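Local coordinates for fumarylacetoacetate hydrolase (Burkholderia xenovorans, PDB 5TI1), which probably hydrolyses fumarylacetoacetate to fumarate and acetoacetate, the last step of phenylalanine and tyrosine breakdown, at a site that holds a magnesium ion, at residues V256-Q267 and A279-I290; S196-N204 and V434-L443. All blocks are in the same frame, centred on the assembly; numbering follows the deposited sequence.

Contact 1. Residues V256-Q267 and A279-I290; sequences VLLNDWSARDIQ and AKTFATTISPWI. With NA (sodium ion), chain L; MG (magnesium ion), chain K.
D260 and K280 meet beside two metal ions, in the most densely bonded part of this contact. The carboxylate of D260 is divided between the metals: OD1 lies 2.4 Å from the sodium ion, while OD2 binds magnesium, whose other protein ligands are D153, E226 and E228. K280 bends its chain at chi2 and chi3 (-72° and -147°), which brings NZ back over the carboxylate; it meets D260 OD2 at 3.0 Å from above the plane of that group and also donates to S262 OG at 2.8 Å. Such a salt bridge probably offsets part of the negative charge collected round magnesium. Sodium is enclosed by the carbonyl oxygens of W261, K280 and A283, with T284 OG1 a longer ligand at 2.9 Å, so the metal ties the turn at D260 to the chain entering strand 284-292. W261 fixes the rotation of its indole through an almost straight bond (176°) from NE1 to T285 OG1, 2.7 Å away in the ring plane. F282 CZ meets W261 CB obliquely, at the stem and not the ring.

The solvent side is at Q267, which is partly exposed: its CB still packs closely on A279 CB (3.4 Å), while OE1 comes near K280 CE without bonding to it. Q267 is predicted to bind substrate, consistent with this end bordering the active-site pocket. The other end is buried and packed, with V256 CG1 against I290 CG1 and S287 OG accepting the N-H of L257.

The two segments form an antiparallel ladder, with N259 and T285 a hydrogen-bonded pair and L258 and I286 a non-hydrogen-bonded one. Strand 223-233 pairs with the other edge of strand 252-263, W261 leans on strands 200-207 and 429-440, and F282 packs on S363 of the second subunit.

Contact 2. Residues S196-N204 and V434-L443; sequences SGTPVRRPN and VCAGEILPAL
R201 lays its guanidinium between two leucines of the C-terminal segment, L440 over one face and L443 over the other. CD2 of L443 sits 3.5 Å above the plane, displaced toward the rim, and each leucine side chain crosses the arginine at roughly a right angle. A bend at chi3 (-57°) brings the guanidinium between the two leucines and lets NH1 donate to P441 O at 2.7 Å, just past the end of strand 429-440. That oxygen is reached in its own carbonyl plane but stands slightly out of the guanidinium plane, and the bond is bent to 142°. L440 also runs alongside P199, the two pointing the same way, with CD1 against the proline CB at 3.6 Å.

V200 and I439 turn to the opposite face of the sheet, V200 CB meeting I439 CD1 at 3.8 Å; both also touch W261. Between these faces runs a short parallel ladder, V200 beside I439 and R201 beside L440; strand 200-207 pairs parallel with 429-440 and antiparallel with 216-219 in a mixed sheet of the C-terminal FAH-family domain. R202 N donates to L440 O, whereas its guanidinium turns to a salt bridge with D413 and hydrogen bonds to the carbonyl oxygens of C220 and I411.

Past the ladder, N204 presents its amide nearly in plane to L443 O, with ND2 at 3.0 Å, and a water bridges OD1 to the same carbonyl oxygen. A442 CB packs against OD1 and R202 O. Toward the start of the segment, S196 OG, anti to the backbone N (chi1 -179°), accepts the N-H of A436 at 2.8 Å, and G197 N donates to A436 O. Between the bonds of G197 and V200, waters bridge the segments, joining T198 O to A436 O and G197 O to E438 N.

The centres of contacts 1 and 2 lie about 10 Å apart, and both belong to the family's C-terminal domain. Along the chain S196-N204 comes first, then the two segments of contact 1, and V434-L443 last, so contact 2 brings together parts 230 residues apart whereas those of contact 1 are separated by a short excursion. They lie in two mixed sheets that touch: C435 SG is 3.4 Å from T285 O, and V200 CG1 is 3.6 Å from A283 CB. The pairing of contact 2 thus lies behind the segments that carry the sodium ligands, about 8 Å from sodium at the V200 side chain, and both contacts reach the second subunit.

Contact 1. Residues V256-Q267 and A279-I290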
loop_
_atom_site.group_PDB
_atom_site.type_symbol
_atom_site.label_atom_id
_atom_site.label_comp_id
_atom_site.label_asym_id
_atom_site.label_seq_id
_atom_site.Cartn_x
_atom_site.Cartn_y
_atom_site.Cartn_z
ATOM N N VAL B 256 -0.274 -13.644 11.877
ATOM C CA VAL B 256 -1.266 -14.437 11.170
ATOM C C VAL B 256 -0.530 -15.329 10.175
ATOM O O VAL B 256 0.656 -15.147 9.904
ATOM C CB VAL B 256 -2.304 -13.565 10.437
ATOM C CG1 VAL B 256 -3.126 -12.759 11.434
ATOM C CG2 VAL B 256 -1.605 -12.667 9.415
ATOM N N LEU B 257 -1.253 -16.299 9.623
ATOM C CA LEU B 257 -0.778 -17.027 8.454
ATOM C C LEU B 257 -1.109 -16.234 7.195
ATOM O O LEU B 257 -2.113 -15.526 7.141
ATOM C CB LEU B 257 -1.421 -18.411 8.378
ATOM C CG LEU B 257 -1.236 -19.302 9.618
ATOM C CD1 LEU B 257 -2.054 -20.575 9.502
ATOM C CD2 LEU B 257 0.222 -19.630 9.831
ATOM N N LEU B 258 -0.264 -16.365 6.174
ATOM C CA LEU B 258 -0.354 -15.514 4.988
ATOM C C LEU B 258 0.009 -16.332 3.759
ATOM O O LEU B 258 1.113 -16.881 3.677
ATOM C CB LEU B 258 0.561 -14.284 5.120
ATOM C CG LEU B 258 0.421 -13.143 4.092
ATOM C CD1 LEU B 258 0.951 -11.803 4.667
ATOM C CD2 LEU B 258 1.131 -13.459 2.792
ATOM N N ASN B 259 -0.922 -16.420 2.808
ATOM C CA ASN B 259 -0.685 -17.074 1.530
ATOM C C ASN B 259 -0.621 -15.988 0.465
ATOM O O ASN B 259 -1.654 -15.429 0.072
ATOM C CB ASN B 259 -1.778 -18.094 1.208
ATOM C CG ASN B 259 -1.507 -18.844 -0.090
ATOM O OD1 ASN B 259 -0.508 -18.572 -0.774
ATOM N ND2 ASN B 259 -2.385 -19.807 -0.432
ATOM N N ASP B 260 0.590 -15.704 -0.014
ATOM C CA ASP B 260 0.800 -14.696 -1.052
ATOM C C ASP B 260 0.676 -15.373 -2.413
ATOM O O ASP B 260 1.665 -15.745 -3.050
ATOM C CB ASP B 260 2.161 -14.026 -0.875
ATOM C CG ASP B 260 2.478 -13.034 -1.984
ATOM O OD1 ASP B 260 1.526 -12.513 -2.612
ATOM O OD2 ASP B 260 3.683 -12.792 -2.239
ATOM N N TRP B 261 -0.575 -15.545 -2.855
ATOM C CA TRP B 261 -0.846 -16.166 -4.146
ATOM C C TRP B 261 -0.020 -15.510 -5.247
ATOM O O TRP B 261 0.050 -14.282 -5.341
ATOM C CB TRP B 261 -2.333 -16.064 -4.487
ATOM C CG TRP B 261 -3.274 -16.586 -3.440
ATOM C CD1 TRP B 261 -3.908 -15.858 -2.468
ATOM C CD2 TRP B 261 -3.709 -17.944 -3.272
ATOM N NE1 TRP B 261 -4.698 -16.683 -1.698
ATOM C CE2 TRP B 261 -4.599 -17.966 -2.173
ATOM C CE3 TRP B 261 -3.433 -19.138 -3.937
ATOM C CZ2 TRP B 261 -5.229 -19.134 -1.740
ATOM C CZ3 TRP B 261 -4.051 -20.305 -3.499
ATOM C CH2 TRP B 261 -4.943 -20.291 -2.414
ATOM N N SER B 262 0.602 -16.339 -6.083
ATOM C CA SER B 262 1.529 -15.873 -7.104
ATOM C C SER B 262 1.179 -16.487 -8.449
ATOM O O SER B 262 0.961 -17.698 -8.539
ATOM C CB SER B 262 2.970 -16.233 -6.737
ATOM O OG SER B 262 3.407 -15.469 -5.619
ATOM N N ALA B 263 1.145 -15.651 -9.490
ATOM C CA ALA B 263 1.030 -16.099 -10.879
ATOM C C ALA B 263 2.420 -15.984 -11.496
ATOM O O ALA B 263 2.824 -14.908 -11.948
ATOM C CB ALA B 263 0.006 -15.265 -11.638
ATOM N N ARG B 264 3.162 -17.095 -11.504
ATOM C CA ARG B 264 4.598 -17.005 -11.748
ATOM C C ARG B 264 4.930 -16.719 -13.200
ATOM O O ARG B 264 5.947 -16.072 -13.470
ATOM C CB ARG B 264 5.296 -18.283 -11.303
ATOM C CG ARG B 264 5.037 -18.571 -9.859
ATOM C CD ARG B 264 6.126 -19.381 -9.228
ATOM N NE ARG B 264 5.854 -19.483 -7.804
ATOM C CZ ARG B 264 6.174 -18.549 -6.919
ATOM N NH1 ARG B 264 6.800 -17.434 -7.305
ATOM N NH2 ARG B 264 5.863 -18.734 -5.644
ATOM N N ASP B 265 4.105 -17.187 -14.141
ATOM C CA ASP B 265 4.360 -16.853 -15.539
ATOM C C ASP B 265 4.064 -15.385 -15.813
ATOM O O ASP B 265 4.800 -14.732 -16.560
ATOM C CB ASP B 265 3.572 -17.770 -16.485
ATOM C CG ASP B 265 2.101 -17.924 -16.107
ATOM O OD1 ASP B 265 1.669 -17.421 -15.054
ATOM O OD2 ASP B 265 1.367 -18.574 -16.881
ATOM N N ILE B 266 3.002 -14.843 -15.209
ATOM C CA ILE B 266 2.772 -13.402 -15.268
ATOM C C ILE B 266 3.949 -12.658 -14.643
ATOM O O ILE B 266 4.364 -11.598 -15.128
ATOM C CB ILE B 266 1.435 -13.046 -14.582
ATOM C CG1 ILE B 266 0.255 -13.625 -15.377
ATOM C CG2 ILE B 266 1.263 -11.541 -14.442
ATOM C CD1 ILE B 266 -1.108 -13.275 -14.797
ATOM N N GLN B 267 4.531 -13.222 -13.579
ATOM C CA GLN B 267 5.607 -12.522 -12.877
ATOM C C GLN B 267 6.858 -12.440 -13.738
ATOM O O GLN B 267 7.494 -11.382 -13.827
ATOM C CB GLN B 267 5.926 -13.213 -11.548
ATOM C CG GLN B 267 7.011 -12.486 -10.734
ATOM C CD GLN B 267 7.364 -13.180 -9.421
ATOM O OE1 GLN B 267 6.636 -13.076 -8.437
ATOM N NE2 GLN B 267 8.498 -13.875 -9.401
ATOM N N ALA B 279 1.297 -10.098 -10.903
ATOM C CA ALA B 279 1.428 -11.492 -10.511
ATOM C C ALA B 279 1.174 -11.720 -9.032
ATOM O O ALA B 279 1.010 -12.877 -8.627
ATOM C CB ALA B 279 2.822 -11.995 -10.850
ATOM N N LYS B 280 1.164 -10.654 -8.220
ATOM C CA LYS B 280 1.008 -10.769 -6.777
ATOM C C LYS B 280 -0.271 -10.162 -6.242
ATOM O O LYS B 280 -0.786 -10.634 -5.226
ATOM C CB LYS B 280 2.173 -10.085 -6.052
ATOM C CG LYS B 280 3.523 -10.658 -6.388
ATOM C CD LYS B 280 3.690 -12.004 -5.758
ATOM C CE LYS B 280 5.131 -12.256 -5.378
ATOM N NZ LYS B 280 5.232 -13.573 -4.689
ATOM N N THR B 281 -0.768 -9.109 -6.876
ATOM C CA THR B 281 -1.774 -8.258 -6.270
ATOM C C THR B 281 -3.195 -8.735 -6.515
ATOM O O THR B 281 -4.127 -8.081 -6.042
ATOM C CB THR B 281 -1.642 -6.834 -6.800
ATOM O OG1 THR B 281 -1.925 -6.839 -8.204
ATOM C CG2 THR B 281 -0.228 -6.288 -6.544
ATOM N N PHE B 282 -3.394 -9.837 -7.250
ATOM C CA PHE B 282 -4.759 -10.295 -7.499
ATOM C C PHE B 282 -5.399 -10.913 -6.255
ATOM O O PHE B 282 -6.629 -10.983 -6.178
ATOM C CB PHE B 282 -4.785 -11.290 -8.670
ATOM C CG PHE B 282 -4.028 -12.568 -8.410
ATOM C CD1 PHE B 282 -2.688 -12.674 -8.734
ATOM C CD2 PHE B 282 -4.670 -13.666 -7.862
ATOM C CE1 PHE B 282 -1.991 -13.850 -8.497
ATOM C CE2 PHE B 282 -3.989 -14.842 -7.624
ATOM C CZ PHE B 282 -2.644 -14.936 -7.939
ATOM N N ALA B 283 -4.597 -11.337 -5.278
ATOM C CA ALA B 283 -5.110 -11.948 -4.052
ATOM C C ALA B 283 -3.980 -12.255 -3.080
ATOM O O ALA B 283 -2.935 -12.772 -3.479
ATOM C CB ALA B 283 -5.868 -13.248 -4.346
ATOM N N THR B 284 -4.188 -11.938 -1.806
ATOM C CA THR B 284 -3.345 -12.407 -0.723
ATOM C C THR B 284 -4.285 -12.776 0.411
ATOM O O THR B 284 -5.168 -11.987 0.752
ATOM C CB THR B 284 -2.335 -11.332 -0.286
ATOM O OG1 THR B 284 -1.474 -10.998 -1.386
ATOM C CG2 THR B 284 -1.495 -11.839 0.873
ATOM N N THR B 285 -4.137 -13.981 0.964
ATOM C CA THR B 285 -5.053 -14.467 1.990
ATOM C C THR B 285 -4.351 -14.498 3.345
ATOM O O THR B 285 -3.195 -14.915 3.444
ATOM C CB THR B 285 -5.593 -15.865 1.628
ATOM O OG1 THR B 285 -6.232 -15.816 0.350
ATOM C CG2 THR B 285 -6.610 -16.345 2.653
ATOM N N ILE B 286 -5.040 -14.045 4.393
ATOM C CA ILE B 286 -4.537 -14.244 5.747
ATOM C C ILE B 286 -5.573 -14.981 6.590
ATOM O O ILE B 286 -6.782 -14.930 6.333
ATOM C CB ILE B 286 -4.111 -12.927 6.442
ATOM C CG1 ILE B 286 -5.288 -11.954 6.594
ATOM C CG2 ILE B 286 -2.951 -12.279 5.688
ATOM C CD1 ILE B 286 -4.935 -10.712 7.445
ATOM N N SER B 287 -5.072 -15.688 7.601
ATOM C CA SER B 287 -5.927 -16.298 8.595
ATOM C C SER B 287 -6.606 -15.214 9.432
ATOM O O SER B 287 -6.122 -14.077 9.509
ATOM C CB SER B 287 -5.108 -17.234 9.486
ATOM O OG SER B 287 -4.040 -16.537 10.099
ATOM N N PRO B 288 -7.736 -15.536 10.070
ATOM C CA PRO B 288 -8.512 -14.485 10.747
ATOM C C PRO B 288 -8.091 -14.172 12.179
ATOM O O PRO B 288 -8.448 -13.099 12.678
ATOM C CB PRO B 288 -9.945 -15.037 10.703
ATOM C CG PRO B 288 -9.765 -16.523 10.691
ATOM C CD PRO B 288 -8.500 -16.792 9.928
ATOM N N TRP B 289 -7.353 -15.062 12.852
ATOM C CA TRP B 289 -7.009 -14.896 14.263
ATOM C C TRP B 289 -5.587 -14.350 14.422
ATOM O O TRP B 289 -4.614 -14.988 14.001
ATOM C CB TRP B 289 -7.140 -16.221 15.021
ATOM C CG TRP B 289 -8.551 -16.727 15.131
ATOM C CD1 TRP B 289 -9.071 -17.834 14.522
ATOM C CD2 TRP B 289 -9.624 -16.135 15.877
ATOM N NE1 TRP B 289 -10.398 -17.971 14.847
ATOM C CE2 TRP B 289 -10.766 -16.943 15.673
ATOM C CE3 TRP B 289 -9.731 -15.003 16.694
ATOM C CZ2 TRP B 289 -11.999 -16.660 16.267
ATOM C CZ3 TRP B 289 -10.957 -14.717 17.276
ATOM C CH2 TRP B 289 -12.074 -15.545 17.060
ATOM N N ILE B 290 -5.450 -13.200 15.065
ATOM C CA ILE B 290 -4.121 -12.647 15.295
ATOM C C ILE B 290 -3.620 -13.205 16.613
ATOM O O ILE B 290 -4.157 -12.882 17.675
ATOM C CB ILE B 290 -4.108 -11.117 15.296
ATOM C CG1 ILE B 290 -4.584 -10.581 13.943
ATOM C CG2 ILE B 290 -2.699 -10.640 15.545
ATOM C CD1 ILE B 290 -4.510 -9.066 13.837
HETATM NA NA NA L . -0.580 -12.471 -3.690
HETATM MG MG MG K . 5.657 -13.494 -1.125
#

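Contact 2. Residues S196-N204 and V434-L443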
loop_
_atom_site.group_PDB
_atom_site.type_symbol
_atom_site.label_atom_id
_atom_site.label_comp_id
_atom_site.label_asym_id
_atom_site.label_seq_id
_atom_site.Cartn_x
_atom_site.Cartn_y
_atom_site.Cartn_z
ATOM N N SER B 196 -9.346 -15.678 5.134
ATOM C CA SER B 196 -9.489 -17.099 4.843
ATOM C C SER B 196 -10.915 -17.448 4.429
ATOM O O SER B 196 -11.889 -16.965 5.014
ATOM C CB SER B 196 -9.087 -17.907 6.083
ATOM O OG SER B 196 -9.182 -19.300 5.860
ATOM N N GLY B 197 -11.032 -18.290 3.397
ATOM C CA GLY B 197 -12.308 -18.695 2.837
ATOM C C GLY B 197 -12.706 -17.953 1.578
ATOM O O GLY B 197 -13.592 -18.418 0.849
ATOM N N THR B 198 -12.083 -16.825 1.300
ATOM C CA THR B 198 -12.422 -16.061 0.108
ATOM C C THR B 198 -11.945 -16.828 -1.111
ATOM O O THR B 198 -10.763 -17.186 -1.178
ATOM C CB THR B 198 -11.769 -14.674 0.134
ATOM O OG1 THR B 198 -12.054 -14.024 1.384
ATOM C CG2 THR B 198 -12.286 -13.841 -1.010
ATOM N N PRO B 199 -12.815 -17.131 -2.073
ATOM C CA PRO B 199 -12.346 -17.761 -3.311
ATOM C C PRO B 199 -11.429 -16.827 -4.080
ATOM O O PRO B 199 -11.568 -15.601 -4.037
ATOM C CB PRO B 199 -13.643 -18.036 -4.088
ATOM C CG PRO B 199 -14.625 -17.072 -3.545
ATOM C CD PRO B 199 -14.265 -16.886 -2.085
ATOM N N VAL B 200 -10.485 -17.419 -4.800
ATOM C CA VAL B 200 -9.461 -16.671 -5.513
ATOM C C VAL B 200 -9.569 -17.012 -6.982
ATOM O O VAL B 200 -9.459 -18.184 -7.364
ATOM C CB VAL B 200 -8.054 -16.990 -4.993
ATOM C CG1 VAL B 200 -7.017 -16.295 -5.860
ATOM C CG2 VAL B 200 -7.924 -16.560 -3.538
ATOM N N ARG B 201 -9.760 -16.005 -7.813
ATOM C CA ARG B 201 -9.972 -16.279 -9.223
ATOM C C ARG B 201 -8.636 -16.296 -9.939
ATOM O O ARG B 201 -7.818 -15.379 -9.763
ATOM C CB ARG B 201 -10.898 -15.260 -9.875
ATOM C CG ARG B 201 -11.214 -15.703 -11.303
ATOM C CD ARG B 201 -12.360 -14.968 -11.933
ATOM N NE ARG B 201 -13.616 -15.045 -11.185
ATOM C CZ ARG B 201 -14.535 -16.001 -11.315
ATOM N NH1 ARG B 201 -14.350 -17.019 -12.150
ATOM N NH2 ARG B 201 -15.641 -15.943 -10.587
ATOM N N ARG B 202 -8.412 -17.348 -10.726
ATOM C CA ARG B 202 -7.220 -17.448 -11.546
ATOM C C ARG B 202 -7.109 -16.196 -12.409
ATOM O O ARG B 202 -8.060 -15.871 -13.140
ATOM C CB ARG B 202 -7.258 -18.695 -12.429
ATOM C CG ARG B 202 -6.067 -18.837 -13.392
ATOM C CD ARG B 202 -6.191 -20.109 -14.256
ATOM N NE ARG B 202 -6.322 -21.316 -13.443
ATOM C CZ ARG B 202 -5.294 -21.998 -12.944
ATOM N NH1 ARG B 202 -4.051 -21.599 -13.190
ATOM N NH2 ARG B 202 -5.506 -23.082 -12.194
ATOM N N PRO B 203 -6.006 -15.462 -12.334
ATOM C CA PRO B 203 -5.881 -14.230 -13.122
ATOM C C PRO B 203 -5.593 -14.504 -14.588
ATOM O O PRO B 203 -4.895 -15.456 -14.940
ATOM C CB PRO B 203 -4.698 -13.512 -12.457
ATOM C CG PRO B 203 -3.880 -14.632 -11.819
ATOM C CD PRO B 203 -4.904 -15.635 -11.366
ATOM N N ASN B 204 -6.161 -13.667 -15.452
ATOM C CA ASN B 204 -5.633 -13.501 -16.794
ATOM C C ASN B 204 -4.537 -12.439 -16.770
ATOM O O ASN B 204 -4.453 -11.635 -15.845
ATOM C CB ASN B 204 -6.729 -13.092 -17.771
ATOM C CG ASN B 204 -7.782 -14.166 -17.944
ATOM O OD1 ASN B 204 -7.470 -15.326 -18.188
ATOM N ND2 ASN B 204 -9.037 -13.784 -17.792
ATOM N N VAL B 434 -6.663 -21.569 10.341
ATOM C CA VAL B 434 -6.362 -21.899 8.957
ATOM C C VAL B 434 -6.479 -20.666 8.077
ATOM O O VAL B 434 -7.223 -19.720 8.363
ATOM C CB VAL B 434 -7.254 -23.036 8.398
ATOM C CG1 VAL B 434 -7.046 -24.329 9.193
ATOM C CG2 VAL B 434 -8.720 -22.623 8.356
ATOM N N CYS B 435 -5.718 -20.699 6.992
ATOM C CA CYS B 435 -5.688 -19.681 5.958
ATOM C C CYS B 435 -5.971 -20.406 4.640
ATOM O O CYS B 435 -5.048 -20.935 4.015
ATOM C CB CYS B 435 -4.328 -18.990 5.972
ATOM S SG CYS B 435 -3.986 -18.014 4.527
ATOM N N ALA B 436 -7.244 -20.442 4.225
ATOM C CA ALA B 436 -7.686 -21.249 3.092
ATOM C C ALA B 436 -8.245 -20.413 1.939
ATOM O O ALA B 436 -8.851 -19.357 2.136
ATOM C CB ALA B 436 -8.770 -22.259 3.516
ATOM N N GLY B 437 -8.077 -20.933 0.728
ATOM C CA GLY B 437 -8.734 -20.371 -0.435
ATOM C C GLY B 437 -8.880 -21.430 -1.496
ATOM O O GLY B 437 -8.047 -22.336 -1.605
ATOM N N GLU B 438 -9.943 -21.315 -2.289
ATOM C CA GLU B 438 -10.219 -22.256 -3.365
ATOM C C GLU B 438 -10.248 -21.496 -4.687
ATOM O O GLU B 438 -10.795 -20.394 -4.765
ATOM C CB GLU B 438 -11.530 -23.001 -3.094
ATOM C CG GLU B 438 -11.877 -24.065 -4.122
ATOM C CD GLU B 438 -12.968 -25.013 -3.638
ATOM O OE1 GLU B 438 -14.042 -25.055 -4.258
ATOM O OE2 GLU B 438 -12.749 -25.708 -2.627
ATOM N N ILE B 439 -9.625 -22.064 -5.717
ATOM C CA ILE B 439 -9.343 -21.334 -6.950
ATOM C C ILE B 439 -10.545 -21.409 -7.891
ATOM O O ILE B 439 -11.078 -22.494 -8.160
ATOM C CB ILE B 439 -8.079 -21.880 -7.632
ATOM C CG1 ILE B 439 -6.858 -21.713 -6.714
ATOM C CG2 ILE B 439 -7.877 -21.202 -8.988
ATOM C CD1 ILE B 439 -6.690 -20.324 -6.161
ATOM N N LEU B 440 -10.983 -20.239 -8.387
ATOM C CA LEU B 440 -12.032 -20.159 -9.394
ATOM C C LEU B 440 -11.423 -20.083 -10.790
ATOM O O LEU B 440 -10.338 -19.517 -10.965
ATOM C CB LEU B 440 -12.907 -18.939 -9.151
ATOM C CG LEU B 440 -13.515 -18.890 -7.749
ATOM C CD1 LEU B 440 -14.412 -17.670 -7.601
ATOM C CD2 LEU B 440 -14.287 -20.177 -7.467
ATOM N N PRO B 441 -12.094 -20.662 -11.793
ATOM C CA PRO B 441 -11.584 -20.579 -13.165
ATOM C C PRO B 441 -11.413 -19.131 -13.603
ATOM O O PRO B 441 -12.144 -18.236 -13.176
ATOM C CB PRO B 441 -12.670 -21.282 -13.991
ATOM C CG PRO B 441 -13.365 -22.157 -13.027
ATOM C CD PRO B 441 -13.334 -21.449 -11.715
ATOM N N ALA B 442 -10.425 -18.911 -14.463
ATOM C CA ALA B 442 -10.205 -17.577 -14.993
ATOM C C ALA B 442 -11.417 -17.140 -15.805
ATOM O O ALA B 442 -12.177 -17.965 -16.319
ATOM C CB ALA B 442 -8.942 -17.537 -15.859
ATOM N N LEU B 443 -11.603 -15.826 -15.894
ATOM C CA LEU B 443 -12.708 -15.277 -16.665
ATOM C C LEU B 443 -12.499 -15.547 -18.147
ATOM O O LEU B 443 -11.370 -15.506 -18.650
ATOM C CB LEU B 443 -12.839 -13.779 -16.413
ATOM C CG LEU B 443 -13.287 -13.433 -14.994
ATOM C CD1 LEU B 443 -13.333 -11.922 -14.783
ATOM C CD2 LEU B 443 -14.629 -14.087 -14.690
HETATM O O HOH W 1 -12.277 -20.222 -1.118
HETATM O O HOH W 2 -8.672 -17.032 0.425
HETATM O O HOH W 3 -9.814 -14.231 -14.461
HETATM O O HOH W 4 -9.178 -16.786 -19.541
#